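Local coordinates for protein Xcc_ctr_pt (Xanthomonas campestris pv. campestris, PDB 6NJW) that probably cleaves DNA as an OLD-family nuclease by two-metal catalysis, this chain being its C-terminal region with the magnesium-binding Toprim domain, at residues H77-R83 with G126-N132; V93-I98 with V118-A122; I24-G28 with G57-F61; V100-E105 with L121-Y127. All coordinates share one frame. Numbering follows the deposited sequence.

The four contacts show how a parallel alpha/beta domain is closed by contacts between segments far apart in sequence. From the N terminus, interaction 3 comes first: strand 22-26 runs into Glu27, and the loop it closes ends at 57-61, ahead of helix 62-68. Only then does strand 77-82 open interaction 1, whose loop closes when strand 127-130 pairs beside it. Interactions 2 and 4 both nest inside that loop, joining successive parts of helix 93-104 to helix 115-123 and the turn after it; they share Leu121 and Ala122. Glu27, bonded to Thr81 and to the amide of Asp82, ties interaction 3 to interaction 1 at the metal site.

Interaction 1: residues H77-R83 with G126-N132; sequences HVILTDR and GYFVNEN
Two extended segments run side by side as parallel beta-strands, 77-82 and 127-130, their axes 4.7 Å apart at closest approach and 17° from parallel. The register pairs Ile79 with Tyr127 (CA-CA 4.4 Å), Leu80 with Phe128, Thr81 with Val129 and Asp82 with Asn130. The bonding is the staggered pattern of a parallel sheet: Ile79 N to Gly126 O 3.0 Å, Phe128 N to Ile79 O 2.8 Å, Thr81 N to Phe128 O 3.1 Å, Asn130 N to Thr81 O 2.9 Å and Arg83 N to Asn130 O 2.9 Å. Gly126, at phi 80°, is the C-prime residue of a Schellman motif that turns the preceding helix into the strand. Ile79, Thr81, Tyr127 and Val129 share one sheet face. There Ile79 CD1 lies 3.6 Å from the centroid of the Tyr127 ring, a CH-pi contact, while Tyr127 OH hydrogen-bonds His77 NE2 at 2.8 Å. Leu80, Asp82, Phe128 and Asn130 occupy the other face; Asp82 (chi1 m) is a magnesium ligand, together with Tyr209. Beyond the strands, extended Arg83 forms a salt bridge from NH1 to Glu131 OE1 at 2.7 Å and a second one to Asp116. Strand 22-26 flanks 77-82 on its other edge, leaving 127-130 outermost within the chain; helices 62-68 and 115-123 cover the Tyr127 face, and helix 208-226 packs against Leu80 and Asn130.

Interaction 2: residues V93-I98 with V118-A122; sequences VRRRLI and VIKLA
Val118 (chi1 t) points straight at the facing helix and fills the space between Leu97 and Ile98: its CG1 meets Leu97 CB at 3.5 Å, and its CG2 meets Ile98 CG1 at 3.8 Å. The CG1 atom also lies 3.8 Å from Arg94 O, one turn back from Ile98, and Arg94 and Val118 bring the two backbones nearest, with CA atoms 6.3 Å apart. Both segments are regular helix; the axes of 93-98 and 118-122 approach to 9.9 Å and cross at 39°, their N-to-C directions running broadly the same way. Leu97 answers from the other side: with chi1 m and chi2 t, its CD1 reaches Ile119 CG1 and Ala122 CB, each at 4.0 Å, and so spans a turn of the partner helix. Val93, one turn before Leu97, extends the seam through CG1, 4.1 Å from Ile119 CD1. No hydrogen bond crosses; the polar arm of Arg94 turns to Leu113 O. Val93, Leu97 and Ile119 also touch Val129 in the outermost strand. Small and branched apolar side chains thus join two helices of the connection between parallel strands 77-82 and 127-130, an arrangement typical of helices layered on the sheet of an alpha/beta domain such as Toprim.

Interaction 3: residues I24-G28 with G57-F61; sequences ILVEG and GGTNF
A backbone hydrogen bond runs from Gly58 N to Glu27 O at 2.9 Å. It meets strand 22-26 just where the chain leaves extended geometry: Glu27 has phi/psi of -79/-39°, and Gly28 follows as N-cap of helix 29-41. Across from it, Gly57 (60/48°) and Gly58 (146/-150°) adopt positive phi, letting the loop turn tightly past the strand end; Glu27 CA adds a CH...O contact of 3.3 Å to Gly58 O. A glutamate just past the first strand is one of the signature acidic positions of Toprim domains, the others being the DxD aspartates (here Asp82 and Asp84); Glu27 is a magnesium-binding residue of this protein, although no metal is bound to it here. Its OE2 hydrogen-bonds Thr81 OG1 and the amide of Asp82. Apolar contacts centre on Phe61 (chi1 m, chi2 -85°), which points at the strand: CE1 is 3.8 Å from Leu25 CB, and CZ is 3.7 Å from Glu27 CG, which meets the ring at its edge. Near the carboxylate, Thr59 CG2 lies 3.9 Å from Glu27 OE1.

Interaction 4: residues V100-E105 with L121-Y127; sequences VLDVIE and LAEQYGY
The C-terminal end of helix 93-104, residues 100-104, presents three apolar knobs to the end of helix 115-123 and the bend that follows it. Leu101 and Ala122 bring the backbones closest, with CA atoms 7.1 Å apart. Leu101 (chi1 m, chi2 t) fills the hollow between Leu121, Ala122 and Tyr125: its CD1 is 3.9 Å from Leu121 CD2, and its CD2 is 4.1 Å from Ala122 CA and 3.7 Å from Tyr125 CD2. Ile104 (chi1 t, chi2 p) fits between two tyrosines. Its CG2 sits over the face of the Tyr125 ring, 4.0 Å from the centroid, in a CH-pi contact, and is also 4.0 Å from Tyr127 CE2, while its CD1 reaches Tyr127 OH at 3.7 Å. Val100 covers another part of the second ring, CG2 to Tyr127 CE2 3.8 Å. At the helix end Glu105, extended through chi1 and chi2, accepts a very short hydrogen bond from Tyr125 OH to OE2, 2.3 Å; its OE1 is bonded to His110. Tyr125 lies within a type I turn from Glu123 to Gly126, and Tyr127 follows it; a Schellman motif closes with Gly126 N to Glu123 O 3.1 Å and Tyr127 N to Ala122 O 3.2 Å. Tyr127 thereby enters strand 127-130, its hydroxyl bonded to His77 of strand 77-82, and Val65 of helix 62-68 touches both Val100 and Tyr127.

Interaction 1: residues H77-R83 with G126-N132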
loop_
_atom_site.group_PDB
_atom_site.type_symbol
_atom_site.label_atom_id
_atom_site.label_comp_id
_atom_site.label_asym_id
_atom_site.label_seq_id
_atom_site.Cartn_x
_atom_site.Cartn_y
_atom_site.Cartn_z
ATOM N N HIS A 77 -4.975 -8.133 10.784
ATOM C CA HIS A 77 -4.674 -6.939 10.020
ATOM C C HIS A 77 -3.297 -7.082 9.391
ATOM O O HIS A 77 -2.491 -7.917 9.793
ATOM C CB HIS A 77 -4.723 -5.683 10.899
ATOM C CG HIS A 77 -3.736 -5.726 12.017
ATOM N ND1 HIS A 77 -3.968 -6.433 13.176
ATOM C CD2 HIS A 77 -2.488 -5.211 12.130
ATOM C CE1 HIS A 77 -2.909 -6.335 13.966
ATOM N NE2 HIS A 77 -1.998 -5.601 13.353
ATOM N N VAL A 78 -3.042 -6.249 8.384
ATOM C CA VAL A 78 -1.754 -6.200 7.711
ATOM C C VAL A 78 -1.340 -4.735 7.602
ATOM O O VAL A 78 -2.145 -3.833 7.788
ATOM C CB VAL A 78 -1.807 -6.866 6.320
ATOM C CG1 VAL A 78 -2.070 -8.362 6.469
ATOM C CG2 VAL A 78 -2.892 -6.211 5.448
ATOM N N ILE A 79 -0.069 -4.501 7.282
ATOM C CA ILE A 79 0.446 -3.149 7.079
ATOM C C ILE A 79 1.179 -3.085 5.747
ATOM O O ILE A 79 1.927 -4.001 5.402
ATOM C CB ILE A 79 1.399 -2.728 8.225
ATOM C CG1 ILE A 79 0.604 -2.368 9.481
ATOM C CG2 ILE A 79 2.299 -1.560 7.800
ATOM C CD1 ILE A 79 1.483 -2.253 10.745
ATOM N N LEU A 80 0.984 -1.989 5.020
ATOM C CA LEU A 80 1.740 -1.656 3.818
ATOM C C LEU A 80 2.408 -0.315 4.066
ATOM O O LEU A 80 1.721 0.685 4.306
ATOM C CB LEU A 80 0.819 -1.564 2.591
ATOM C CG LEU A 80 0.170 -2.898 2.225
ATOM C CD1 LEU A 80 -1.007 -2.733 1.274
ATOM C CD2 LEU A 80 1.256 -3.723 1.580
ATOM N N THR A 81 3.735 -0.282 3.998
ATOM C CA THR A 81 4.434 0.967 4.281
ATOM C C THR A 81 5.696 1.035 3.432
ATOM O O THR A 81 6.144 0.028 2.874
ATOM C CB THR A 81 4.751 1.097 5.779
ATOM O OG1 THR A 81 5.140 2.449 6.086
ATOM C CG2 THR A 81 5.840 0.131 6.184
ATOM N N ASP A 82 6.254 2.246 3.324
ATOM C CA ASP A 82 7.388 2.530 2.444
ATOM C C ASP A 82 8.698 2.545 3.221
ATOM O O ASP A 82 8.761 3.068 4.338
ATOM C CB ASP A 82 7.200 3.876 1.743
ATOM C CG ASP A 82 6.088 3.841 0.713
ATOM O OD1 ASP A 82 5.635 2.730 0.378
ATOM O OD2 ASP A 82 5.664 4.913 0.241
ATOM N N ARG A 83 9.754 1.998 2.610
ATOM C CA ARG A 83 11.027 1.892 3.321
ATOM C C ARG A 83 11.584 3.260 3.687
ATOM O O ARG A 83 12.096 3.447 4.799
ATOM C CB ARG A 83 12.058 1.123 2.494
ATOM C CG ARG A 83 13.284 0.738 3.328
ATOM C CD ARG A 83 14.360 0.075 2.489
ATOM N NE ARG A 83 15.416 -0.527 3.297
ATOM C CZ ARG A 83 15.535 -1.834 3.511
ATOM N NH1 ARG A 83 14.657 -2.672 2.974
ATOM N NH2 ARG A 83 16.524 -2.305 4.261
ATOM N N GLY A 126 2.449 -9.991 9.040
ATOM C CA GLY A 126 1.712 -9.352 7.960
ATOM C C GLY A 126 2.039 -7.900 7.712
ATOM O O GLY A 126 1.218 -7.180 7.139
ATOM N N TYR A 127 3.223 -7.441 8.097
ATOM C CA TYR A 127 3.627 -6.055 7.899
ATOM C C TYR A 127 4.693 -6.025 6.813
ATOM O O TYR A 127 5.759 -6.620 6.985
ATOM C CB TYR A 127 4.168 -5.454 9.201
ATOM C CG TYR A 127 3.234 -5.547 10.417
ATOM C CD1 TYR A 127 1.855 -5.697 10.265
ATOM C CD2 TYR A 127 3.751 -5.490 11.720
ATOM C CE1 TYR A 127 1.007 -5.772 11.384
ATOM C CE2 TYR A 127 2.922 -5.578 12.840
ATOM C CZ TYR A 127 1.556 -5.707 12.671
ATOM O OH TYR A 127 0.741 -5.777 13.786
ATOM N N PHE A 128 4.415 -5.330 5.704
ATOM C CA PHE A 128 5.232 -5.477 4.504
ATOM C C PHE A 128 5.720 -4.118 4.041
ATOM O O PHE A 128 4.975 -3.129 4.088
ATOM C CB PHE A 128 4.446 -6.179 3.365
ATOM C CG PHE A 128 4.125 -7.612 3.666
ATOM C CD1 PHE A 128 5.082 -8.602 3.503
ATOM C CD2 PHE A 128 2.881 -7.963 4.151
ATOM C CE1 PHE A 128 4.795 -9.932 3.813
ATOM C CE2 PHE A 128 2.581 -9.279 4.468
ATOM C CZ PHE A 128 3.533 -10.270 4.304
ATOM N N VAL A 129 6.975 -4.064 3.598
ATOM C CA VAL A 129 7.589 -2.801 3.208
ATOM C C VAL A 129 7.905 -2.833 1.715
ATOM O O VAL A 129 8.330 -3.856 1.169
ATOM C CB VAL A 129 8.851 -2.472 4.041
ATOM C CG1 VAL A 129 8.573 -2.622 5.531
ATOM C CG2 VAL A 129 10.001 -3.350 3.661
ATOM N N ASN A 130 7.656 -1.713 1.053
ATOM C CA ASN A 130 8.042 -1.517 -0.331
ATOM C C ASN A 130 9.355 -0.742 -0.376
ATOM O O ASN A 130 9.516 0.268 0.323
ATOM C CB ASN A 130 6.953 -0.749 -1.075
ATOM C CG ASN A 130 7.305 -0.479 -2.518
ATOM O OD1 ASN A 130 7.940 -1.295 -3.178
ATOM N ND2 ASN A 130 6.888 0.683 -3.019
ATOM N N GLU A 131 10.272 -1.194 -1.224
ATOM C CA GLU A 131 11.563 -0.528 -1.340
ATOM C C GLU A 131 11.499 0.722 -2.209
ATOM O O GLU A 131 12.451 1.508 -2.207
ATOM C CB GLU A 131 12.619 -1.499 -1.879
ATOM C CG GLU A 131 12.641 -2.844 -1.157
ATOM C CD GLU A 131 13.269 -2.757 0.229
ATOM O OE1 GLU A 131 14.311 -2.079 0.358
ATOM O OE2 GLU A 131 12.717 -3.350 1.195
ATOM N N ASN A 132 10.408 0.937 -2.931
ATOM C CA ASN A 132 10.162 2.157 -3.686
ATOM C C ASN A 132 9.023 2.921 -3.016
ATOM O O ASN A 132 8.605 2.600 -1.896
ATOM C CB ASN A 132 9.849 1.808 -5.149
ATOM C CG ASN A 132 10.133 2.965 -6.111
ATOM O OD1 ASN A 132 10.278 4.119 -5.690
ATOM N ND2 ASN A 132 10.210 2.659 -7.407
#

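Interaction 2: residues V93-I98 with V118-A122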
loop_
_atom_site.group_PDB
_atom_site.type_symbol
_atom_site.label_atom_id
_atom_site.label_comp_id
_atom_site.label_asym_id
_atom_site.label_seq_id
_atom_site.Cartn_x
_atom_site.Cartn_y
_atom_site.Cartn_z
ATOM N N VAL A 93 11.962 3.313 8.700
ATOM C CA VAL A 93 10.982 2.244 8.773
ATOM C C VAL A 93 11.371 1.302 9.896
ATOM O O VAL A 93 10.513 0.619 10.465
ATOM C CB VAL A 93 10.835 1.511 7.420
ATOM C CG1 VAL A 93 12.076 0.704 7.093
ATOM C CG2 VAL A 93 9.619 0.610 7.455
ATOM N N ARG A 94 12.655 1.289 10.268
ATOM C CA ARG A 94 13.087 0.461 11.387
ATOM C C ARG A 94 12.356 0.842 12.668
ATOM O O ARG A 94 11.814 -0.024 13.370
ATOM C CB ARG A 94 14.598 0.582 11.578
ATOM C CG ARG A 94 15.098 -0.182 12.775
ATOM C CD ARG A 94 16.610 -0.153 12.904
ATOM N NE ARG A 94 17.047 -0.952 14.050
ATOM C CZ ARG A 94 17.117 -0.486 15.294
ATOM N NH1 ARG A 94 16.780 0.773 15.552
ATOM N NH2 ARG A 94 17.524 -1.277 16.286
ATOM N N ARG A 95 12.351 2.133 13.001
ATOM C CA ARG A 95 11.678 2.594 14.215
ATOM C C ARG A 95 10.169 2.425 14.095
ATOM O O ARG A 95 9.507 1.972 15.038
ATOM C CB ARG A 95 12.039 4.060 14.484
ATOM C CG ARG A 95 11.419 4.654 15.757
ATOM C CD ARG A 95 11.895 3.908 17.000
ATOM N NE ARG A 95 13.350 3.884 17.039
ATOM C CZ ARG A 95 14.073 3.068 17.790
ATOM N NH1 ARG A 95 13.476 2.195 18.595
ATOM N NH2 ARG A 95 15.399 3.130 17.730
ATOM N N ARG A 96 9.618 2.781 12.935
ATOM C CA ARG A 96 8.193 2.605 12.685
ATOM C C ARG A 96 7.760 1.164 12.933
ATOM O O ARG A 96 6.715 0.922 13.546
ATOM C CB ARG A 96 7.879 3.045 11.254
ATOM C CG ARG A 96 6.427 2.897 10.800
ATOM C CD ARG A 96 6.332 3.147 9.288
ATOM N NE ARG A 96 7.217 4.249 8.905
ATOM C CZ ARG A 96 7.848 4.352 7.739
ATOM N NH1 ARG A 96 7.697 3.418 6.812
ATOM N NH2 ARG A 96 8.633 5.397 7.501
ATOM N N LEU A 97 8.577 0.191 12.510
ATOM C CA LEU A 97 8.213 -1.210 12.681
ATOM C C LEU A 97 8.532 -1.726 14.079
ATOM O O LEU A 97 7.820 -2.591 14.589
ATOM C CB LEU A 97 8.918 -2.082 11.631
ATOM C CG LEU A 97 8.385 -1.959 10.203
ATOM C CD1 LEU A 97 9.133 -2.892 9.247
ATOM C CD2 LEU A 97 6.890 -2.239 10.168
ATOM N N ILE A 98 9.584 -1.225 14.722
ATOM C CA ILE A 98 9.788 -1.575 16.128
ATOM C C ILE A 98 8.613 -1.081 16.968
ATOM O O ILE A 98 8.164 -1.761 17.902
ATOM C CB ILE A 98 11.130 -1.013 16.632
ATOM C CG1 ILE A 98 12.292 -1.796 16.005
ATOM C CG2 ILE A 98 11.200 -1.084 18.158
ATOM C CD1 ILE A 98 13.656 -1.199 16.288
ATOM N N VAL A 118 14.622 -6.269 11.428
ATOM C CA VAL A 118 13.301 -5.812 11.856
ATOM C C VAL A 118 12.286 -6.040 10.742
ATOM O O VAL A 118 11.146 -6.453 10.989
ATOM C CB VAL A 118 13.367 -4.338 12.290
ATOM C CG1 VAL A 118 11.964 -3.701 12.350
ATOM C CG2 VAL A 118 14.062 -4.236 13.639
ATOM N N ILE A 119 12.707 -5.829 9.495
ATOM C CA ILE A 119 11.807 -5.973 8.356
ATOM C C ILE A 119 11.417 -7.434 8.143
ATOM O O ILE A 119 10.241 -7.745 7.922
ATOM C CB ILE A 119 12.450 -5.356 7.100
ATOM C CG1 ILE A 119 12.447 -3.828 7.218
ATOM C CG2 ILE A 119 11.703 -5.778 5.850
ATOM C CD1 ILE A 119 13.305 -3.115 6.182
ATOM N N LYS A 120 12.379 -8.359 8.192
ATOM C CA LYS A 120 12.006 -9.759 7.947
ATOM C C LYS A 120 11.231 -10.363 9.121
ATOM O O LYS A 120 10.401 -11.260 8.918
ATOM C CB LYS A 120 13.240 -10.598 7.620
ATOM C CG LYS A 120 14.197 -10.806 8.762
ATOM C CD LYS A 120 15.474 -11.483 8.234
ATOM C CE LYS A 120 16.408 -11.927 9.364
ATOM N NZ LYS A 120 17.709 -12.432 8.828
ATOM N N LEU A 121 11.462 -9.879 10.346
ATOM C CA LEU A 121 10.594 -10.268 11.456
ATOM C C LEU A 121 9.169 -9.783 11.229
ATOM O O LEU A 121 8.202 -10.522 11.465
ATOM C CB LEU A 121 11.134 -9.702 12.773
ATOM C CG LEU A 121 10.286 -9.877 14.034
ATOM C CD1 LEU A 121 9.963 -11.349 14.301
ATOM C CD2 LEU A 121 10.995 -9.240 15.243
ATOM N N ALA A 122 9.022 -8.546 10.755
ATOM C CA ALA A 122 7.700 -7.942 10.682
ATOM C C ALA A 122 6.824 -8.630 9.648
ATOM O O ALA A 122 5.596 -8.647 9.798
ATOM C CB ALA A 122 7.824 -6.453 10.386
#

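Interaction 3: residues I24-G28 with G57-F61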
loop_
_atom_site.group_PDB
_atom_site.type_symbol
_atom_site.label_atom_id
_atom_site.label_comp_id
_atom_site.label_asym_id
_atom_site.label_seq_id
_atom_site.Cartn_x
_atom_site.Cartn_y
_atom_site.Cartn_z
ATOM N N ILE A 24 -6.770 -3.776 6.395
ATOM C CA ILE A 24 -5.536 -3.472 5.684
ATOM C C ILE A 24 -5.155 -2.029 5.995
ATOM O O ILE A 24 -5.863 -1.100 5.591
ATOM C CB ILE A 24 -5.702 -3.660 4.169
ATOM C CG1 ILE A 24 -5.977 -5.134 3.830
ATOM C CG2 ILE A 24 -4.471 -3.119 3.440
ATOM C CD1 ILE A 24 -6.640 -5.298 2.428
ATOM N N LEU A 25 -4.021 -1.834 6.663
ATOM C CA LEU A 25 -3.565 -0.504 7.066
ATOM C C LEU A 25 -2.573 0.016 6.039
ATOM O O LEU A 25 -1.583 -0.666 5.737
ATOM C CB LEU A 25 -2.905 -0.554 8.450
ATOM C CG LEU A 25 -3.815 -0.979 9.597
ATOM C CD1 LEU A 25 -2.955 -1.193 10.861
ATOM C CD2 LEU A 25 -4.876 0.098 9.804
ATOM N N VAL A 26 -2.838 1.217 5.514
ATOM C CA VAL A 26 -2.031 1.841 4.474
ATOM C C VAL A 26 -1.728 3.282 4.885
ATOM O O VAL A 26 -2.367 3.842 5.773
ATOM C CB VAL A 26 -2.743 1.796 3.103
ATOM C CG1 VAL A 26 -3.095 0.318 2.743
ATOM C CG2 VAL A 26 -3.979 2.650 3.117
ATOM N N GLU A 27 -0.738 3.886 4.221
ATOM C CA GLU A 27 -0.278 5.208 4.640
ATOM C C GLU A 27 -1.197 6.333 4.172
ATOM O O GLU A 27 -1.410 7.303 4.903
ATOM C CB GLU A 27 1.137 5.464 4.123
ATOM C CG GLU A 27 2.214 4.620 4.796
ATOM C CD GLU A 27 3.602 4.971 4.261
ATOM O OE1 GLU A 27 3.720 6.013 3.581
ATOM O OE2 GLU A 27 4.564 4.218 4.517
ATOM N N GLY A 28 -1.727 6.248 2.957
ATOM C CA GLY A 28 -2.461 7.381 2.432
ATOM C C GLY A 28 -3.517 7.046 1.402
ATOM O O GLY A 28 -3.913 5.881 1.234
ATOM N N GLY A 57 -3.218 7.934 7.415
ATOM C CA GLY A 57 -2.900 9.325 7.132
ATOM C C GLY A 57 -1.492 9.725 7.529
ATOM O O GLY A 57 -1.289 10.760 8.164
ATOM N N GLY A 58 -0.517 8.933 7.153
ATOM C CA GLY A 58 0.849 9.182 7.558
ATOM C C GLY A 58 1.574 7.863 7.746
ATOM O O GLY A 58 1.254 6.872 7.092
ATOM N N THR A 59 2.546 7.865 8.657
ATOM C CA THR A 59 3.380 6.690 8.867
ATOM C C THR A 59 3.309 6.175 10.295
ATOM O O THR A 59 4.094 5.298 10.665
ATOM C CB THR A 59 4.840 6.976 8.485
ATOM O OG1 THR A 59 5.341 8.056 9.280
ATOM C CG2 THR A 59 4.953 7.358 7.004
ATOM N N ASN A 60 2.389 6.680 11.106
ATOM C CA ASN A 60 2.272 6.220 12.479
ATOM C C ASN A 60 1.200 5.140 12.520
ATOM O O ASN A 60 0.013 5.438 12.650
ATOM C CB ASN A 60 1.940 7.361 13.430
ATOM C CG ASN A 60 1.946 6.908 14.868
ATOM O OD1 ASN A 60 2.423 5.812 15.178
ATOM N ND2 ASN A 60 1.414 7.737 15.759
ATOM N N PHE A 61 1.630 3.881 12.436
ATOM C CA PHE A 61 0.724 2.746 12.500
ATOM C C PHE A 61 0.433 2.298 13.925
ATOM O O PHE A 61 -0.498 1.517 14.139
ATOM C CB PHE A 61 1.307 1.573 11.687
ATOM C CG PHE A 61 1.271 1.805 10.196
ATOM C CD1 PHE A 61 0.137 1.500 9.467
ATOM C CD2 PHE A 61 2.356 2.358 9.541
ATOM C CE1 PHE A 61 0.090 1.721 8.099
ATOM C CE2 PHE A 61 2.328 2.591 8.171
ATOM C CZ PHE A 61 1.186 2.273 7.439
#

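Interaction 4: residues V100-E105 with L121-Y127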
loop_
_atom_site.group_PDB
_atom_site.type_symbol
_atom_site.label_atom_id
_atom_site.label_comp_id
_atom_site.label_asym_id
_atom_site.label_seq_id
_atom_site.Cartn_x
_atom_site.Cartn_y
_atom_site.Cartn_z
ATOM N N VAL A 100 5.479 -0.901 16.159
ATOM C CA VAL A 100 4.360 -1.849 16.128
ATOM C C VAL A 100 4.765 -3.235 16.625
ATOM O O VAL A 100 3.933 -3.950 17.198
ATOM C CB VAL A 100 3.708 -1.923 14.732
ATOM C CG1 VAL A 100 3.053 -0.595 14.392
ATOM C CG2 VAL A 100 4.712 -2.307 13.658
ATOM N N LEU A 101 6.023 -3.653 16.441
ATOM C CA LEU A 101 6.397 -4.969 16.947
ATOM C C LEU A 101 6.386 -5.006 18.470
ATOM O O LEU A 101 6.075 -6.048 19.061
ATOM C CB LEU A 101 7.764 -5.384 16.406
ATOM C CG LEU A 101 7.825 -5.806 14.930
ATOM C CD1 LEU A 101 9.268 -5.836 14.444
ATOM C CD2 LEU A 101 7.164 -7.150 14.702
ATOM N N ASP A 102 6.697 -3.877 19.120
ATOM C CA ASP A 102 6.567 -3.796 20.575
ATOM C C ASP A 102 5.135 -4.046 21.032
ATOM O O ASP A 102 4.918 -4.555 22.135
ATOM C CB ASP A 102 7.029 -2.431 21.075
ATOM C CG ASP A 102 8.533 -2.266 21.033
ATOM O OD1 ASP A 102 9.254 -3.277 20.902
ATOM O OD2 ASP A 102 8.986 -1.109 21.120
ATOM N N VAL A 103 4.149 -3.694 20.205
ATOM C CA VAL A 103 2.751 -3.973 20.524
ATOM C C VAL A 103 2.389 -5.416 20.181
ATOM O O VAL A 103 1.877 -6.166 21.020
ATOM C CB VAL A 103 1.835 -2.974 19.784
ATOM C CG1 VAL A 103 0.366 -3.297 20.032
ATOM C CG2 VAL A 103 2.165 -1.531 20.179
ATOM N N ILE A 104 2.626 -5.829 18.934
ATOM C CA ILE A 104 2.138 -7.138 18.510
ATOM C C ILE A 104 2.990 -8.276 19.063
ATOM O O ILE A 104 2.529 -9.423 19.107
ATOM C CB ILE A 104 2.061 -7.216 16.976
ATOM C CG1 ILE A 104 1.137 -8.352 16.537
ATOM C CG2 ILE A 104 3.450 -7.429 16.379
ATOM C CD1 ILE A 104 -0.340 -7.998 16.591
ATOM N N GLU A 105 4.206 -7.989 19.511
ATOM C CA GLU A 105 5.108 -8.992 20.074
ATOM C C GLU A 105 5.679 -8.436 21.380
ATOM O O GLU A 105 6.886 -8.292 21.567
ATOM C CB GLU A 105 6.204 -9.357 19.058
ATOM C CG GLU A 105 6.991 -10.607 19.362
ATOM C CD GLU A 105 8.072 -10.891 18.308
ATOM O OE1 GLU A 105 9.097 -10.170 18.303
ATOM O OE2 GLU A 105 7.893 -11.832 17.493
ATOM N N LEU A 121 11.462 -9.879 10.346
ATOM C CA LEU A 121 10.594 -10.268 11.456
ATOM C C LEU A 121 9.169 -9.783 11.229
ATOM O O LEU A 121 8.202 -10.522 11.465
ATOM C CB LEU A 121 11.134 -9.702 12.773
ATOM C CG LEU A 121 10.286 -9.877 14.034
ATOM C CD1 LEU A 121 9.963 -11.349 14.301
ATOM C CD2 LEU A 121 10.995 -9.240 15.243
ATOM N N ALA A 122 9.022 -8.546 10.755
ATOM C CA ALA A 122 7.700 -7.942 10.682
ATOM C C ALA A 122 6.824 -8.630 9.648
ATOM O O ALA A 122 5.596 -8.647 9.798
ATOM C CB ALA A 122 7.824 -6.453 10.386
ATOM N N GLU A 123 7.424 -9.232 8.614
ATOM C CA GLU A 123 6.626 -9.967 7.631
ATOM C C GLU A 123 5.849 -11.104 8.266
ATOM O O GLU A 123 4.787 -11.482 7.758
ATOM C CB GLU A 123 7.514 -10.512 6.500
ATOM C CG GLU A 123 8.056 -9.396 5.621
ATOM C CD GLU A 123 8.634 -9.878 4.289
ATOM O OE1 GLU A 123 8.711 -11.096 4.057
ATOM O OE2 GLU A 123 9.011 -9.023 3.468
ATOM N N GLN A 124 6.364 -11.678 9.356
ATOM C CA GLN A 124 5.648 -12.760 10.026
ATOM C C GLN A 124 4.287 -12.304 10.539
ATOM O O GLN A 124 3.342 -13.104 10.615
ATOM C CB GLN A 124 6.488 -13.297 11.183
ATOM C CG GLN A 124 7.720 -14.069 10.767
ATOM C CD GLN A 124 8.336 -14.766 11.956
ATOM O OE1 GLN A 124 7.823 -15.781 12.429
ATOM N NE2 GLN A 124 9.403 -14.195 12.476
ATOM N N TYR A 125 4.153 -11.024 10.865
ATOM C CA TYR A 125 2.905 -10.493 11.387
ATOM C C TYR A 125 2.083 -9.811 10.310
ATOM O O TYR A 125 1.115 -9.113 10.631
ATOM C CB TYR A 125 3.196 -9.527 12.547
ATOM C CG TYR A 125 3.853 -10.255 13.695
ATOM C CD1 TYR A 125 3.112 -11.053 14.552
ATOM C CD2 TYR A 125 5.233 -10.193 13.886
ATOM C CE1 TYR A 125 3.719 -11.740 15.591
ATOM C CE2 TYR A 125 5.844 -10.880 14.916
ATOM C CZ TYR A 125 5.084 -11.647 15.768
ATOM O OH TYR A 125 5.709 -12.334 16.790
ATOM N N GLY A 126 2.449 -9.991 9.040
ATOM C CA GLY A 126 1.712 -9.352 7.960
ATOM C C GLY A 126 2.039 -7.900 7.712
ATOM O O GLY A 126 1.218 -7.180 7.139
ATOM N N TYR A 127 3.223 -7.441 8.097
ATOM C CA TYR A 127 3.627 -6.055 7.899
ATOM C C TYR A 127 4.693 -6.025 6.813
ATOM O O TYR A 127 5.759 -6.620 6.985
ATOM C CB TYR A 127 4.168 -5.454 9.201
ATOM C CG TYR A 127 3.234 -5.547 10.417
ATOM C CD1 TYR A 127 1.855 -5.697 10.265
ATOM C CD2 TYR A 127 3.751 -5.490 11.720
ATOM C CE1 TYR A 127 1.007 -5.772 11.384
ATOM C CE2 TYR A 127 2.922 -5.578 12.840
ATOM C CZ TYR A 127 1.556 -5.707 12.671
ATOM O OH TYR A 127 0.741 -5.777 13.786
#